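Local atomic coordinates of N-acetylmuramoyl-L-alanine amidase domain-containing protein SAOUHSC_02979 (Staphylococcus aureus, PDB entry 5T1Q), a protein that probably acts as a secreted peptidoglycan hydrolase with amidase activity, pairing a lysozyme-like glucosaminidase-family domain with a CHAP domain. Residues 82-87 against 201-206. Sequence-based numbering, arbitrary orientation.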
loop_
_atom_site.group_PDB
_atom_site.type_symbol
_atom_site.label_atom_id
_atom_site.label_comp_id
_atom_site.label_asym_id
_atom_site.label_seq_id
_atom_site.Cartn_x
_atom_site.Cartn_y
_atom_site.Cartn_z
ATOM N N ALA A 82 -13.002 -14.713 8.682
ATOM C CA ALA A 82 -12.451 -14.883 7.341
ATOM C C ALA A 82 -12.245 -13.508 6.684
ATOM O O ALA A 82 -11.307 -13.300 5.911
ATOM C CB ALA A 82 -13.387 -15.739 6.499
ATOM N N SER A 83 -13.139 -12.577 7.005
ATOM C CA SER A 83 -13.066 -11.216 6.483
ATOM C C SER A 83 -11.783 -10.513 6.894
ATOM O O SER A 83 -11.151 -9.839 6.079
ATOM C CB SER A 83 -14.280 -10.423 6.961
ATOM O OG SER A 83 -14.438 -10.590 8.351
ATOM N N VAL A 84 -11.404 -10.655 8.162
ATOM C CA VAL A 84 -10.178 -10.049 8.652
ATOM C C VAL A 84 -8.999 -10.731 7.957
ATOM O O VAL A 84 -8.093 -10.062 7.475
ATOM C CB VAL A 84 -10.071 -10.128 10.196
ATOM C CG1 VAL A 84 -8.718 -9.627 10.692
ATOM C CG2 VAL A 84 -11.191 -9.325 10.846
HETATM N N MSE A 85 -9.051 -12.053 7.857
HETATM C CA MSE A 85 -7.976 -12.826 7.228
HETATM C C MSE A 85 -7.790 -12.469 5.759
HETATM O O MSE A 85 -6.657 -12.306 5.293
HETATM C CB MSE A 85 -8.296 -14.311 7.416
HETATM C CG MSE A 85 -7.274 -15.249 6.777
HETATM SE SE MSE A 85 -7.728 -17.101 7.298
HETATM C CE MSE A 85 -6.211 -18.028 6.457
ATOM N N ILE A 86 -8.890 -12.348 5.022
ATOM C CA ILE A 86 -8.822 -12.024 3.603
ATOM C C ILE A 86 -8.325 -10.581 3.407
ATOM O O ILE A 86 -7.551 -10.306 2.491
ATOM C CB ILE A 86 -10.180 -12.229 2.900
ATOM C CG1 ILE A 86 -10.563 -13.709 2.921
ATOM C CG2 ILE A 86 -10.101 -11.749 1.457
ATOM C CD1 ILE A 86 -11.978 -13.992 2.472
ATOM N N ALA A 87 -8.784 -9.681 4.272
ATOM C CA ALA A 87 -8.389 -8.291 4.211
ATOM C C ALA A 87 -6.902 -8.141 4.486
ATOM O O ALA A 87 -6.227 -7.364 3.804
ATOM C CB ALA A 87 -9.197 -7.470 5.196
ATOM N N SER A 201 -11.701 -0.609 5.572
ATOM C CA SER A 201 -11.990 -0.160 4.212
ATOM C C SER A 201 -12.037 -1.330 3.223
ATOM O O SER A 201 -12.902 -1.376 2.350
ATOM C CB SER A 201 -10.939 0.845 3.748
ATOM O OG SER A 201 -11.204 1.263 2.420
ATOM N N ILE A 202 -11.089 -2.251 3.347
ATOM C CA ILE A 202 -11.036 -3.417 2.469
ATOM C C ILE A 202 -12.255 -4.327 2.708
ATOM O O ILE A 202 -12.910 -4.767 1.766
ATOM C CB ILE A 202 -9.730 -4.218 2.686
ATOM C CG1 ILE A 202 -8.515 -3.372 2.287
ATOM C CG2 ILE A 202 -9.758 -5.506 1.868
ATOM C CD1 ILE A 202 -7.171 -3.940 2.708
ATOM N N ILE A 203 -12.549 -4.594 3.974
ATOM C CA ILE A 203 -13.658 -5.469 4.342
ATOM C C ILE A 203 -14.984 -4.946 3.816
ATOM O O ILE A 203 -15.776 -5.708 3.245
ATOM C CB ILE A 203 -13.730 -5.655 5.869
ATOM C CG1 ILE A 203 -12.483 -6.421 6.353
ATOM C CG2 ILE A 203 -15.000 -6.409 6.259
ATOM C CD1 ILE A 203 -12.308 -6.436 7.845
ATOM N N LYS A 204 -15.217 -3.656 4.013
ATOM C CA LYS A 204 -16.442 -3.019 3.583
ATOM C C LYS A 204 -16.629 -3.053 2.065
ATOM O O LYS A 204 -17.619 -3.576 1.570
ATOM C CB LYS A 204 -16.467 -1.567 4.069
ATOM C CG LYS A 204 -17.707 -0.788 3.671
ATOM C CD LYS A 204 -17.651 0.616 4.248
ATOM C CE LYS A 204 -18.831 1.450 3.780
ATOM N NZ LYS A 204 -18.713 2.863 4.242
ATOM N N HIS A 205 -15.655 -2.521 1.341
ATOM C CA HIS A 205 -15.749 -2.405 -0.099
ATOM C C HIS A 205 -15.803 -3.756 -0.824
ATOM O O HIS A 205 -16.588 -3.923 -1.754
ATOM C CB HIS A 205 -14.596 -1.545 -0.634
ATOM C CG HIS A 205 -14.695 -1.262 -2.094
ATOM N ND1 HIS A 205 -13.896 -1.884 -3.030
ATOM C CD2 HIS A 205 -15.538 -0.462 -2.788
ATOM C CE1 HIS A 205 -14.230 -1.463 -4.237
ATOM N NE2 HIS A 205 -15.223 -0.600 -4.120
ATOM N N TYR A 206 -14.986 -4.717 -0.404
ATOM C CA TYR A 206 -14.998 -6.023 -1.056
ATOM C C TYR A 206 -16.027 -7.009 -0.472
ATOM O O TYR A 206 -16.062 -8.166 -0.881
ATOM C CB TYR A 206 -13.584 -6.605 -1.144
ATOM C CG TYR A 206 -12.715 -5.813 -2.104
ATOM C CD1 TYR A 206 -12.894 -5.930 -3.474
ATOM C CD2 TYR A 206 -11.728 -4.935 -1.645
ATOM C CE1 TYR A 206 -12.119 -5.205 -4.366
ATOM C CE2 TYR A 206 -10.940 -4.206 -2.531
ATOM C CZ TYR A 206 -11.146 -4.347 -3.896
ATOM O OH TYR A 206 -10.389 -3.642 -4.806
#
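Ala87 and Ile203 make the closest approach between 82-87 and 201-206, which lie on helices 82-93 and 195-205, with the methyl CB of Ala87 lying 3.6 Å from Ile203 CG1. The same methyl also meets the preceding residue, Ile202, at 3.9 Å from Ile202 CG2, so the alanine methyl touches both of two successive isoleucines. Both isoleucines have CG1 anti to their own carbonyl carbon (chi1 -64° in Ile202, -66° in Ile203), which leaves CG2 anti to the backbone N. In Ile202 this torsion puts CG2 against Ala87 CB. In Ile203 it puts CG1 toward Ala87 CB and the backbone one turn earlier, where CG1 sits 3.7 Å from Ser83 O, while the other branch, CG2, comes to 4.1 Å from Ser83 CB. At the end of the CG1 arm, Ile203 CD1 comes to 4.3 Å from Val84 CG2. The CD1 tip of Ile202 instead ends 3.7 Å from Ala87 O.

The CA atoms of Ala87 and Ile202 are 5.8 Å apart, a spacing that the short alanine side chain permits, and the local axes pass at 9.2 Å with a crossing angle of 114°. Within the segments the contacts come from Ser83, Val84 and Ala87 on one side and Ile202 and Ile203 on the other, with 209 Å² buried between the two segments, both sides summed. Ser83 OG is hydrogen-bonded to Asp212 OD2; Tyr178 and Thr182 of helix 178-185 pack on Ile203, and Val54 packs on Ile202.

No hydrogen bond links the two segments, and Ser83 O is already taken by Ala87 N within its helix. Dispersion and shape fit therefore join these segments, whose nearest ends are 114 residues apart in sequence, inside the helical, lysozyme-like glucosaminidase-family domain.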